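Local coordinates for coelenterazine-binding protein with bound coelenterazine (Renilla muelleri, PDB 2HPS) that binds coelenterazine, the luciferin of the sea pansy, and probably yields it for reaction with luciferase and oxygen only once calcium is bound, at residues 8-19 / 166-174; 119-128 / 137-147. All coordinates share one frame; numbering follows the deposited sequence.

Contact 1 (8-19 / 166-174); sequences ERAYHLRKMKTR and DFLFGLEET. With CTZ (c2-hydroxy-coelenterazine), chain B.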
loop_
_atom_site.group_PDB
_atom_site.type_symbol
_atom_site.label_atom_id
_atom_site.label_comp_id
_atom_site.label_asym_id
_atom_site.label_seq_id
_atom_site.Cartn_x
_atom_site.Cartn_y
_atom_site.Cartn_z
ATOM N N GLU A 8 17.211 11.916 -0.919
ATOM C CA GLU A 8 15.802 11.747 -1.329
ATOM C C GLU A 8 15.593 10.348 -1.910
ATOM O O GLU A 8 14.620 9.662 -1.568
ATOM C CB GLU A 8 15.403 12.819 -2.356
ATOM C CG GLU A 8 15.276 14.195 -1.740
ATOM C CD GLU A 8 15.116 15.305 -2.779
ATOM O OE1 GLU A 8 15.448 15.098 -3.976
ATOM O OE2 GLU A 8 14.659 16.394 -2.369
ATOM N N ARG A 9 16.513 9.911 -2.772
ATOM C CA ARG A 9 16.404 8.561 -3.321
ATOM C C ARG A 9 16.505 7.527 -2.197
ATOM O O ARG A 9 15.748 6.555 -2.176
ATOM C CB ARG A 9 17.454 8.296 -4.398
ATOM C CG ARG A 9 17.284 6.903 -5.016
ATOM C CD ARG A 9 18.230 6.677 -6.171
ATOM N NE ARG A 9 18.042 5.339 -6.742
ATOM C CZ ARG A 9 17.105 4.989 -7.627
ATOM N NH1 ARG A 9 16.226 5.875 -8.100
ATOM N NH2 ARG A 9 17.053 3.729 -8.049
ATOM N N ALA A 10 17.426 7.754 -1.259
ATOM C CA ALA A 10 17.591 6.834 -0.125
ATOM C C ALA A 10 16.293 6.686 0.648
ATOM O O ALA A 10 15.862 5.568 0.937
ATOM C CB ALA A 10 18.718 7.319 0.812
ATOM N N TYR A 11 15.656 7.820 0.950
ATOM C CA TYR A 11 14.436 7.803 1.751
ATOM C C TYR A 11 13.292 7.126 0.976
ATOM O O TYR A 11 12.561 6.304 1.522
ATOM C CB TYR A 11 14.058 9.230 2.182
ATOM C CG TYR A 11 12.758 9.267 2.952
ATOM C CD1 TYR A 11 12.647 8.636 4.201
ATOM C CD2 TYR A 11 11.619 9.855 2.399
ATOM C CE1 TYR A 11 11.435 8.631 4.909
ATOM C CE2 TYR A 11 10.408 9.846 3.089
ATOM C CZ TYR A 11 10.317 9.233 4.334
ATOM O OH TYR A 11 9.127 9.240 5.026
ATOM N N HIS A 12 13.153 7.473 -0.303
ATOM C CA HIS A 12 12.088 6.864 -1.109
ATOM C C HIS A 12 12.267 5.358 -1.215
ATOM O O HIS A 12 11.305 4.602 -1.029
ATOM C CB HIS A 12 11.984 7.494 -2.495
ATOM C CG HIS A 12 10.681 7.203 -3.157
ATOM N ND1 HIS A 12 10.447 6.040 -3.859
ATOM C CD2 HIS A 12 9.513 7.892 -3.158
ATOM C CE1 HIS A 12 9.188 6.029 -4.270
ATOM N NE2 HIS A 12 8.607 7.148 -3.874
ATOM N N LEU A 13 13.504 4.909 -1.441
ATOM C CA LEU A 13 13.754 3.456 -1.472
ATOM C C LEU A 13 13.454 2.778 -0.145
ATOM O O LEU A 13 13.022 1.623 -0.114
ATOM C CB LEU A 13 15.211 3.167 -1.865
ATOM C CG LEU A 13 15.615 3.417 -3.316
ATOM C CD1 LEU A 13 17.147 3.365 -3.443
ATOM C CD2 LEU A 13 14.985 2.340 -4.216
ATOM N N ARG A 14 13.764 3.465 0.954
ATOM C CA ARG A 14 13.456 2.963 2.298
ATOM C C ARG A 14 11.957 2.762 2.479
ATOM O O ARG A 14 11.525 1.718 2.981
ATOM C CB ARG A 14 14.006 3.909 3.362
ATOM C CG ARG A 14 13.864 3.389 4.798
ATOM C CD ARG A 14 14.569 4.359 5.779
ATOM N NE ARG A 14 14.421 3.927 7.165
ATOM C CZ ARG A 14 15.213 3.058 7.785
ATOM N NH1 ARG A 14 16.234 2.484 7.135
ATOM N NH2 ARG A 14 14.964 2.740 9.066
ATOM N N LYS A 15 11.169 3.725 1.995
ATOM C CA LYS A 15 9.730 3.587 2.001
ATOM C C LYS A 15 9.307 2.381 1.161
ATOM O O LYS A 15 8.515 1.550 1.610
ATOM C CB LYS A 15 9.070 4.859 1.485
ATOM C CG LYS A 15 9.141 6.042 2.469
ATOM C CD LYS A 15 8.233 7.186 2.047
ATOM C CE LYS A 15 8.637 7.810 0.700
ATOM N NZ LYS A 15 7.722 8.981 0.310
HETATM N N MSE A 16 9.853 2.283 -0.045
HETATM C CA MSE A 16 9.436 1.217 -0.963
HETATM C C MSE A 16 9.839 -0.168 -0.443
HETATM O O MSE A 16 9.104 -1.134 -0.595
HETATM C CB MSE A 16 9.963 1.450 -2.376
HETATM C CG MSE A 16 9.446 2.707 -3.048
HETATM SE SE MSE A 16 7.452 2.803 -3.102
HETATM C CE MSE A 16 7.184 4.217 -1.672
ATOM N N LYS A 17 11.008 -0.269 0.183
ATOM C CA LYS A 17 11.411 -1.545 0.773
ATOM C C LYS A 17 10.469 -1.981 1.917
ATOM O O LYS A 17 10.194 -3.171 2.110
ATOM C CB LYS A 17 12.876 -1.483 1.257
ATOM C CG LYS A 17 13.430 -2.871 1.619
ATOM C CD LYS A 17 14.890 -2.865 2.118
ATOM C CE LYS A 17 15.247 -4.258 2.663
ATOM N NZ LYS A 17 16.644 -4.269 3.208
ATOM N N THR A 18 9.965 -1.010 2.668
ATOM C CA THR A 18 9.033 -1.287 3.759
ATOM C C THR A 18 7.737 -1.865 3.164
ATOM O O THR A 18 7.209 -2.877 3.639
ATOM C CB THR A 18 8.795 0.002 4.551
ATOM O OG1 THR A 18 10.070 0.463 5.050
ATOM C CG2 THR A 18 7.864 -0.245 5.733
ATOM N N ARG A 19 7.295 -1.254 2.076
ATOM C CA ARG A 19 6.104 -1.704 1.347
ATOM C C ARG A 19 6.334 -3.115 0.791
ATOM O O ARG A 19 5.488 -3.990 0.913
ATOM C CB ARG A 19 5.829 -0.736 0.197
ATOM C CG ARG A 19 4.692 -1.152 -0.712
ATOM C CD ARG A 19 4.577 -0.145 -1.860
ATOM N NE ARG A 19 3.798 -0.701 -2.975
ATOM C CZ ARG A 19 3.852 -0.258 -4.234
ATOM N NH1 ARG A 19 4.632 0.772 -4.573
ATOM N NH2 ARG A 19 3.101 -0.834 -5.158
ATOM N N ASP A 166 1.589 11.078 -0.339
ATOM C CA ASP A 166 2.828 11.404 0.344
ATOM C C ASP A 166 3.749 10.173 0.411
ATOM O O ASP A 166 4.956 10.271 0.154
ATOM C CB ASP A 166 2.379 11.814 1.754
ATOM C CG ASP A 166 3.505 12.231 2.649
ATOM O OD1 ASP A 166 4.676 12.254 2.204
ATOM O OD2 ASP A 166 3.179 12.551 3.817
ATOM N N PHE A 167 3.168 9.018 0.706
ATOM C CA PHE A 167 3.963 7.788 0.736
ATOM C C PHE A 167 4.530 7.455 -0.646
ATOM O O PHE A 167 5.716 7.181 -0.779
ATOM C CB PHE A 167 3.143 6.630 1.264
ATOM C CG PHE A 167 3.955 5.368 1.440
ATOM C CD1 PHE A 167 4.732 5.192 2.583
ATOM C CD2 PHE A 167 3.969 4.382 0.460
ATOM C CE1 PHE A 167 5.511 4.042 2.759
ATOM C CE2 PHE A 167 4.749 3.214 0.626
ATOM C CZ PHE A 167 5.508 3.040 1.779
ATOM N N LEU A 168 3.681 7.487 -1.673
ATOM C CA LEU A 168 4.106 7.038 -3.004
ATOM C C LEU A 168 5.052 7.991 -3.734
ATOM O O LEU A 168 5.938 7.530 -4.466
ATOM C CB LEU A 168 2.881 6.722 -3.880
ATOM C CG LEU A 168 2.082 5.463 -3.523
ATOM C CD1 LEU A 168 0.901 5.378 -4.494
ATOM C CD2 LEU A 168 2.932 4.183 -3.568
ATOM N N PHE A 169 4.888 9.301 -3.544
ATOM C CA PHE A 169 5.634 10.290 -4.315
ATOM C C PHE A 169 6.519 11.242 -3.521
ATOM O O PHE A 169 7.311 11.985 -4.116
ATOM C CB PHE A 169 4.675 11.121 -5.193
ATOM C CG PHE A 169 3.877 10.286 -6.136
ATOM C CD1 PHE A 169 4.488 9.653 -7.201
ATOM C CD2 PHE A 169 2.502 10.124 -5.951
ATOM C CE1 PHE A 169 3.747 8.871 -8.076
ATOM C CE2 PHE A 169 1.762 9.342 -6.816
ATOM C CZ PHE A 169 2.384 8.711 -7.875
ATOM N N GLY A 170 6.371 11.238 -2.198
ATOM C CA GLY A 170 7.113 12.154 -1.336
ATOM C C GLY A 170 8.607 11.876 -1.349
ATOM O O GLY A 170 9.021 10.724 -1.273
ATOM N N LEU A 171 9.399 12.938 -1.463
ATOM C CA LEU A 171 10.862 12.831 -1.433
ATOM C C LEU A 171 11.399 13.225 -0.070
ATOM O O LEU A 171 12.565 12.953 0.246
ATOM C CB LEU A 171 11.490 13.732 -2.489
ATOM C CG LEU A 171 11.131 13.416 -3.941
ATOM C CD1 LEU A 171 11.808 14.404 -4.881
ATOM C CD2 LEU A 171 11.491 12.005 -4.289
ATOM N N GLU A 172 10.557 13.908 0.698
ATOM C CA GLU A 172 10.917 14.353 2.036
ATOM C C GLU A 172 10.094 13.591 3.052
ATOM O O GLU A 172 8.937 13.241 2.808
ATOM C CB GLU A 172 10.669 15.857 2.185
ATOM C CG GLU A 172 11.894 16.740 1.896
ATOM C CD GLU A 172 12.301 16.754 0.446
ATOM O OE1 GLU A 172 11.440 17.032 -0.421
ATOM O OE2 GLU A 172 13.494 16.496 0.173
ATOM N N GLU A 173 10.708 13.338 4.197
ATOM C CA GLU A 173 10.106 12.565 5.264
ATOM C C GLU A 173 8.898 13.272 5.875
ATOM O O GLU A 173 8.925 14.486 6.082
ATOM C CB GLU A 173 11.171 12.359 6.322
ATOM C CG GLU A 173 10.784 11.508 7.459
ATOM C CD GLU A 173 11.950 11.260 8.370
ATOM O OE1 GLU A 173 13.092 11.608 7.986
ATOM O OE2 GLU A 173 11.725 10.707 9.463
ATOM N N THR A 174 7.838 12.512 6.152
ATOM C CA THR A 174 6.691 13.037 6.907
ATOM C C THR A 174 6.172 11.993 7.879
ATOM O O THR A 174 6.425 10.792 7.704
ATOM C CB THR A 174 5.503 13.431 6.010
ATOM O OG1 THR A 174 4.915 12.252 5.441
ATOM C CG2 THR A 174 5.907 14.401 4.887
HETATM N N1 CTZ B . -0.902 -2.598 2.802
HETATM C C2 CTZ B . -0.650 -3.927 2.659
HETATM C C3 CTZ B . 0.018 -4.269 3.917
HETATM N N4 CTZ B . 0.119 -3.207 4.711
HETATM C C5 CTZ B . 0.656 -3.057 5.940
HETATM C C6 CTZ B . 0.641 -1.788 6.526
HETATM N N7 CTZ B . 0.093 -0.731 5.890
HETATM C C8 CTZ B . -0.463 -0.852 4.664
HETATM C C9 CTZ B . -0.431 -2.188 4.024
HETATM C C10 CTZ B . -0.985 -4.788 1.464
HETATM C C11 CTZ B . -0.192 -4.241 0.303
HETATM C C12 CTZ B . -0.860 -3.630 -0.757
HETATM C C13 CTZ B . -0.159 -3.102 -1.835
HETATM C C14 CTZ B . 1.235 -3.202 -1.839
HETATM C C15 CTZ B . 1.918 -3.806 -0.772
HETATM C C16 CTZ B . 1.201 -4.329 0.307
HETATM O O17 CTZ B . 1.923 -2.685 -2.888
HETATM O O18 CTZ B . 0.469 -5.435 4.244
HETATM C C19 CTZ B . 1.200 -1.616 7.886
HETATM C C20 CTZ B . 2.317 -2.336 8.317
HETATM C C21 CTZ B . 2.808 -2.157 9.608
HETATM C C22 CTZ B . 2.172 -1.267 10.486
HETATM C C23 CTZ B . 1.052 -0.557 10.075
HETATM C C24 CTZ B . 0.562 -0.733 8.776
HETATM O O25 CTZ B . 2.671 -1.120 11.743
HETATM C C26 CTZ B . -1.067 0.315 3.904
HETATM C C27 CTZ B . -2.499 0.493 4.339
HETATM C C28 CTZ B . -3.558 0.270 3.461
HETATM C C29 CTZ B . -4.867 0.454 3.908
HETATM C C30 CTZ B . -5.105 0.842 5.235
HETATM C C31 CTZ B . -4.044 1.079 6.108
HETATM C C32 CTZ B . -2.734 0.909 5.654
HETATM O O HOH W 1 7.214 11.113 2.120
#
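Lys15 and His12 of helix 6-21 reach the C-terminal end of helix 157-169 and bind carbonyl oxygens of its last turn and of Gly170 just beyond. Lys15 NZ donates to Gly170 O at 2.7 Å and to Phe167 O at 2.9 Å, with a weak third bond to Asp166 O. A bend at chi3 (-63°) turns the ammonium in among these three carbonyl oxygens. Lys15 NZ also donates to a water that lies within hydrogen-bonding distance of Asp166 OD1 and Glu172 O. One turn earlier, His12 NE2 gives a nearly straight bond of 2.8 Å to Leu168 O; the oxygen lies in the imidazole plane, while the nitrogen stands above the carbonyl plane. His12 ND1 is bonded to Thr86 OG1, which fixes the ring from its other nitrogen.

Aromatic and apolar contacts flank the polar cluster. Glu173 CB lies over one face of the Tyr11 ring, 4.1 Å from its centroid, a CH-pi contact, and Lys15 CG lies over the opposite face, toward the rim; Tyr11 OH is bonded to Asn178. The Phe167 ring packs alongside Lys15, meets the selenomethionine methyl Met16 CE through CE2 at 3.5 Å, and turns an edge to Arg19 CB.

Carboxylates meet at the outer end, where Glu8 OE2 and Glu172 OE2 are 2.8 Å apart, a separation that suggests one of the two acids is protonated.

Ligand contact comes from Arg19, extended from CG to NE: its NE donates to coelenterazine O17 at 2.7 Å, NH2 adds a weak bond, and NH1 touches Leu168 CD2.

The lysine's positive charge thus sits where a helix dipole would be negative and probably stabilises that end. The contact as a whole joins EF-hand 1 to EF-hand 4 beside the arginine that grips the ligand's phenolic oxygen O17.

Contact 2 (119-128 / 137-147); sequences VSLPEFKAFL and DDKAITCFNTL. With CTZ (c2-hydroxy-coelenterazine), chain B.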
loop_
_atom_site.group_PDB
_atom_site.type_symbol
_atom_site.label_atom_id
_atom_site.label_comp_id
_atom_site.label_asym_id
_atom_site.label_seq_id
_atom_site.Cartn_x
_atom_site.Cartn_y
_atom_site.Cartn_z
ATOM N N VAL A 119 -14.050 6.090 6.973
ATOM C CA VAL A 119 -13.761 4.792 7.592
ATOM C C VAL A 119 -13.460 4.964 9.085
ATOM O O VAL A 119 -12.713 5.855 9.475
ATOM C CB VAL A 119 -12.604 4.009 6.859
ATOM C CG1 VAL A 119 -12.950 3.752 5.387
ATOM C CG2 VAL A 119 -11.260 4.728 6.957
ATOM N N SER A 120 -14.066 4.122 9.915
ATOM C CA SER A 120 -13.849 4.161 11.356
ATOM C C SER A 120 -12.688 3.249 11.742
ATOM O O SER A 120 -12.200 2.451 10.922
ATOM C CB SER A 120 -15.098 3.639 12.070
ATOM O OG SER A 120 -15.265 2.247 11.772
ATOM N N LEU A 121 -12.292 3.329 13.015
ATOM C CA LEU A 121 -11.265 2.426 13.518
ATOM C C LEU A 121 -11.636 0.940 13.348
ATOM O O LEU A 121 -10.822 0.182 12.815
ATOM C CB LEU A 121 -10.861 2.760 14.962
ATOM C CG LEU A 121 -9.899 1.781 15.643
ATOM C CD1 LEU A 121 -8.549 1.697 14.930
ATOM C CD2 LEU A 121 -9.718 2.223 17.113
ATOM N N PRO A 122 -12.827 0.505 13.824
ATOM C CA PRO A 122 -13.175 -0.906 13.610
ATOM C C PRO A 122 -13.041 -1.356 12.148
ATOM O O PRO A 122 -12.502 -2.433 11.879
ATOM C CB PRO A 122 -14.636 -0.973 14.067
ATOM C CG PRO A 122 -14.704 0.056 15.149
ATOM C CD PRO A 122 -13.862 1.197 14.630
ATOM N N GLU A 123 -13.510 -0.533 11.215
ATOM C CA GLU A 123 -13.418 -0.868 9.787
ATOM C C GLU A 123 -11.971 -1.024 9.306
ATOM O O GLU A 123 -11.600 -2.011 8.645
ATOM C CB GLU A 123 -14.091 0.224 8.952
ATOM C CG GLU A 123 -15.603 0.135 8.985
ATOM C CD GLU A 123 -16.257 1.288 8.251
ATOM O OE1 GLU A 123 -15.892 2.460 8.506
ATOM O OE2 GLU A 123 -17.132 1.013 7.411
ATOM N N PHE A 124 -11.180 -0.017 9.648
ATOM C CA PHE A 124 -9.778 0.107 9.263
ATOM C C PHE A 124 -8.964 -1.037 9.866
ATOM O O PHE A 124 -8.206 -1.701 9.159
ATOM C CB PHE A 124 -9.309 1.451 9.786
ATOM C CG PHE A 124 -7.888 1.796 9.469
ATOM C CD1 PHE A 124 -7.594 2.711 8.448
ATOM C CD2 PHE A 124 -6.842 1.286 10.241
ATOM C CE1 PHE A 124 -6.258 3.079 8.183
ATOM C CE2 PHE A 124 -5.516 1.646 9.980
ATOM C CZ PHE A 124 -5.227 2.543 8.967
ATOM N N LYS A 125 -9.150 -1.288 11.159
ATOM C CA LYS A 125 -8.439 -2.384 11.840
ATOM C C LYS A 125 -8.771 -3.762 11.247
ATOM O O LYS A 125 -7.860 -4.587 11.042
ATOM C CB LYS A 125 -8.733 -2.341 13.343
ATOM C CG LYS A 125 -8.010 -3.387 14.200
ATOM C CD LYS A 125 -8.425 -3.231 15.682
ATOM C CE LYS A 125 -7.858 -4.336 16.586
ATOM N NZ LYS A 125 -8.501 -5.674 16.313
ATOM N N ALA A 126 -10.052 -4.010 10.962
ATOM C CA ALA A 126 -10.479 -5.292 10.369
ATOM C C ALA A 126 -9.824 -5.504 9.011
ATOM O O ALA A 126 -9.336 -6.609 8.701
ATOM C CB ALA A 126 -12.004 -5.357 10.241
ATOM N N PHE A 127 -9.785 -4.437 8.212
ATOM C CA PHE A 127 -9.170 -4.515 6.889
ATOM C C PHE A 127 -7.653 -4.738 6.974
ATOM O O PHE A 127 -7.097 -5.647 6.344
ATOM C CB PHE A 127 -9.494 -3.275 6.043
ATOM C CG PHE A 127 -8.814 -3.278 4.698
ATOM C CD1 PHE A 127 -9.433 -3.857 3.596
ATOM C CD2 PHE A 127 -7.537 -2.736 4.547
ATOM C CE1 PHE A 127 -8.797 -3.881 2.360
ATOM C CE2 PHE A 127 -6.896 -2.747 3.313
ATOM C CZ PHE A 127 -7.531 -3.331 2.223
ATOM N N LEU A 128 -6.990 -3.916 7.775
ATOM C CA LEU A 128 -5.547 -3.987 7.887
ATOM C C LEU A 128 -5.076 -5.337 8.436
ATOM O O LEU A 128 -4.078 -5.883 7.977
ATOM C CB LEU A 128 -5.025 -2.833 8.744
ATOM C CG LEU A 128 -3.511 -2.768 8.850
ATOM C CD1 LEU A 128 -2.855 -2.718 7.447
ATOM C CD2 LEU A 128 -3.124 -1.540 9.680
ATOM N N ASP A 137 -2.855 -5.622 17.327
ATOM C CA ASP A 137 -3.834 -4.543 17.527
ATOM C C ASP A 137 -3.134 -3.192 17.736
ATOM O O ASP A 137 -3.544 -2.180 17.163
ATOM C CB ASP A 137 -4.765 -4.854 18.707
ATOM C CG ASP A 137 -5.591 -6.104 18.505
ATOM O OD1 ASP A 137 -5.697 -6.634 17.379
ATOM O OD2 ASP A 137 -6.165 -6.585 19.514
ATOM N N ASP A 138 -2.061 -3.179 18.531
ATOM C CA ASP A 138 -1.281 -1.970 18.753
ATOM C C ASP A 138 -0.819 -1.367 17.430
ATOM O O ASP A 138 -1.045 -0.196 17.187
ATOM C CB ASP A 138 -0.079 -2.226 19.675
ATOM C CG ASP A 138 0.824 -1.016 19.780
ATOM O OD1 ASP A 138 0.331 0.062 20.170
ATOM O OD2 ASP A 138 2.026 -1.120 19.457
ATOM N N LYS A 139 -0.208 -2.175 16.557
ATOM C CA LYS A 139 0.233 -1.654 15.276
ATOM C C LYS A 139 -0.899 -1.119 14.414
ATOM O O LYS A 139 -0.754 -0.061 13.794
ATOM C CB LYS A 139 1.079 -2.681 14.505
ATOM C CG LYS A 139 2.465 -2.856 15.127
ATOM C CD LYS A 139 3.275 -3.907 14.369
ATOM C CE LYS A 139 4.395 -4.518 15.245
ATOM N NZ LYS A 139 5.191 -3.493 15.973
ATOM N N ALA A 140 -2.020 -1.840 14.367
ATOM C CA ALA A 140 -3.126 -1.426 13.500
ATOM C C ALA A 140 -3.743 -0.120 14.002
ATOM O O ALA A 140 -4.063 0.766 13.229
ATOM C CB ALA A 140 -4.177 -2.515 13.430
ATOM N N ILE A 141 -3.861 -0.007 15.320
ATOM C CA ILE A 141 -4.523 1.144 15.934
ATOM C C ILE A 141 -3.606 2.365 15.892
ATOM O O ILE A 141 -4.063 3.486 15.659
ATOM C CB ILE A 141 -4.977 0.803 17.372
ATOM C CG1 ILE A 141 -6.080 -0.258 17.302
ATOM C CG2 ILE A 141 -5.465 2.074 18.097
ATOM C CD1 ILE A 141 -6.416 -0.943 18.612
ATOM N N THR A 142 -2.311 2.149 16.106
ATOM C CA THR A 142 -1.322 3.209 15.931
ATOM C C THR A 142 -1.401 3.798 14.526
ATOM O O THR A 142 -1.378 5.022 14.356
ATOM C CB THR A 142 0.108 2.711 16.223
ATOM O OG1 THR A 142 0.230 2.436 17.627
ATOM C CG2 THR A 142 1.137 3.747 15.801
ATOM N N CYS A 143 -1.501 2.914 13.530
ATOM C CA CYS A 143 -1.574 3.319 12.137
ATOM C C CYS A 143 -2.822 4.203 11.881
ATOM O O CYS A 143 -2.717 5.313 11.300
ATOM C CB CYS A 143 -1.558 2.074 11.234
ATOM S SG CYS A 143 -1.493 2.435 9.451
ATOM N N PHE A 144 -3.979 3.721 12.331
ATOM C CA PHE A 144 -5.229 4.482 12.226
ATOM C C PHE A 144 -5.074 5.856 12.865
ATOM O O PHE A 144 -5.431 6.878 12.263
ATOM C CB PHE A 144 -6.381 3.761 12.935
ATOM C CG PHE A 144 -7.670 4.555 12.936
ATOM C CD1 PHE A 144 -8.545 4.499 11.847
ATOM C CD2 PHE A 144 -7.978 5.414 14.003
ATOM C CE1 PHE A 144 -9.726 5.262 11.821
ATOM C CE2 PHE A 144 -9.159 6.184 13.990
ATOM C CZ PHE A 144 -10.034 6.101 12.904
ATOM N N ASN A 145 -4.578 5.868 14.108
ATOM C CA ASN A 145 -4.473 7.124 14.857
ATOM C C ASN A 145 -3.645 8.187 14.129
ATOM O O ASN A 145 -4.006 9.360 14.097
ATOM C CB ASN A 145 -3.902 6.845 16.248
ATOM C CG ASN A 145 -3.938 8.075 17.148
ATOM O OD1 ASN A 145 -5.010 8.664 17.356
ATOM N ND2 ASN A 145 -2.772 8.467 17.679
ATOM N N THR A 146 -2.536 7.772 13.523
ATOM C CA THR A 146 -1.702 8.681 12.763
ATOM C C THR A 146 -2.386 9.152 11.460
ATOM O O THR A 146 -2.357 10.342 11.126
ATOM C CB THR A 146 -0.300 8.065 12.481
ATOM O OG1 THR A 146 0.361 7.729 13.727
ATOM C CG2 THR A 146 0.558 9.052 11.672
ATOM N N LEU A 147 -3.015 8.229 10.733
ATOM C CA LEU A 147 -3.649 8.584 9.464
ATOM C C LEU A 147 -4.888 9.449 9.649
ATOM O O LEU A 147 -5.298 10.173 8.739
ATOM C CB LEU A 147 -3.999 7.328 8.672
ATOM C CG LEU A 147 -2.967 6.933 7.612
ATOM C CD1 LEU A 147 -1.618 6.656 8.213
ATOM C CD2 LEU A 147 -3.449 5.678 6.908
HETATM N N1 CTZ B . -0.902 -2.598 2.802
HETATM C C2 CTZ B . -0.650 -3.927 2.659
HETATM C C3 CTZ B . 0.018 -4.269 3.917
HETATM N N4 CTZ B . 0.119 -3.207 4.711
HETATM C C5 CTZ B . 0.656 -3.057 5.940
HETATM C C6 CTZ B . 0.641 -1.788 6.526
HETATM N N7 CTZ B . 0.093 -0.731 5.890
HETATM C C8 CTZ B . -0.463 -0.852 4.664
HETATM C C9 CTZ B . -0.431 -2.188 4.024
HETATM C C10 CTZ B . -0.985 -4.788 1.464
HETATM C C11 CTZ B . -0.192 -4.241 0.303
HETATM C C12 CTZ B . -0.860 -3.630 -0.757
HETATM C C13 CTZ B . -0.159 -3.102 -1.835
HETATM C C14 CTZ B . 1.235 -3.202 -1.839
HETATM C C15 CTZ B . 1.918 -3.806 -0.772
HETATM C C16 CTZ B . 1.201 -4.329 0.307
HETATM O O17 CTZ B . 1.923 -2.685 -2.888
HETATM O O18 CTZ B . 0.469 -5.435 4.244
HETATM C C19 CTZ B . 1.200 -1.616 7.886
HETATM C C20 CTZ B . 2.317 -2.336 8.317
HETATM C C21 CTZ B . 2.808 -2.157 9.608
HETATM C C22 CTZ B . 2.172 -1.267 10.486
HETATM C C23 CTZ B . 1.052 -0.557 10.075
HETATM C C24 CTZ B . 0.562 -0.733 8.776
HETATM O O25 CTZ B . 2.671 -1.120 11.743
HETATM C C26 CTZ B . -1.067 0.315 3.904
HETATM C C27 CTZ B . -2.499 0.493 4.339
HETATM C C28 CTZ B . -3.558 0.270 3.461
HETATM C C29 CTZ B . -4.867 0.454 3.908
HETATM C C30 CTZ B . -5.105 0.842 5.235
HETATM C C31 CTZ B . -4.044 1.079 6.108
HETATM C C32 CTZ B . -2.734 0.909 5.654
#
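The exiting helix of EF-hand 3 (121-131) packs here against the entering helix of EF-hand 4 (137-147); the axes of 121-128 and 137-147 approach to 9.4 Å, with 128° between their N-to-C directions. Phe124 is the knob, set among Ala140, Cys143, Phe144 and Leu147. Phe144 turns its edge to the Phe124 face in a T-shaped pair, centroids 5.4 Å apart and planes at 76°, while Cys143 SG touches the Phe124 rim in its plane. Leu121 CB lies almost squarely over the Phe144 face, 3.9 Å from the centroid, and Leu121 CD1 meets Ile141 CG1. Leu128 CD2 rests on Ala140. At the surface, Lys125 NZ forms a salt bridge with Asp137 OD1 at 3.1 Å, weak as a hydrogen bond, and Gln129 bonds to both. Ser120 and Glu123 form a capping box at the helix start; Glu123 is a probable calcium ligand, though no metal is bound here. The same packing lines the luciferin pocket: Leu128 CD1 lies near C6 of the pyrazine ring, Cys143 SG is by C24, and Phe124, its CG anti to the backbone N (chi1 -179°), brings CZ to within 3.4 Å of coelenterazine C31.

From the N terminus, helix 6-21 supplies the first half of contact 1, and its partner at 166-174 follows only after 146 intervening residues, so this contact closes a loop spanning most of the chain and joins EF-hand 1 to the end of EF-hand 4. Contact 2 lies wholly within that span and closes a short loop of its own, 8 residues between its segments, linking EF-hands 3 and 4. The contacts are nested, not crossed. Their centres are 21 Å apart and they do not touch, yet both reach the same coelenterazine: contact 1 at the phenolic oxygen O17, contact 2 along two other rings and the core.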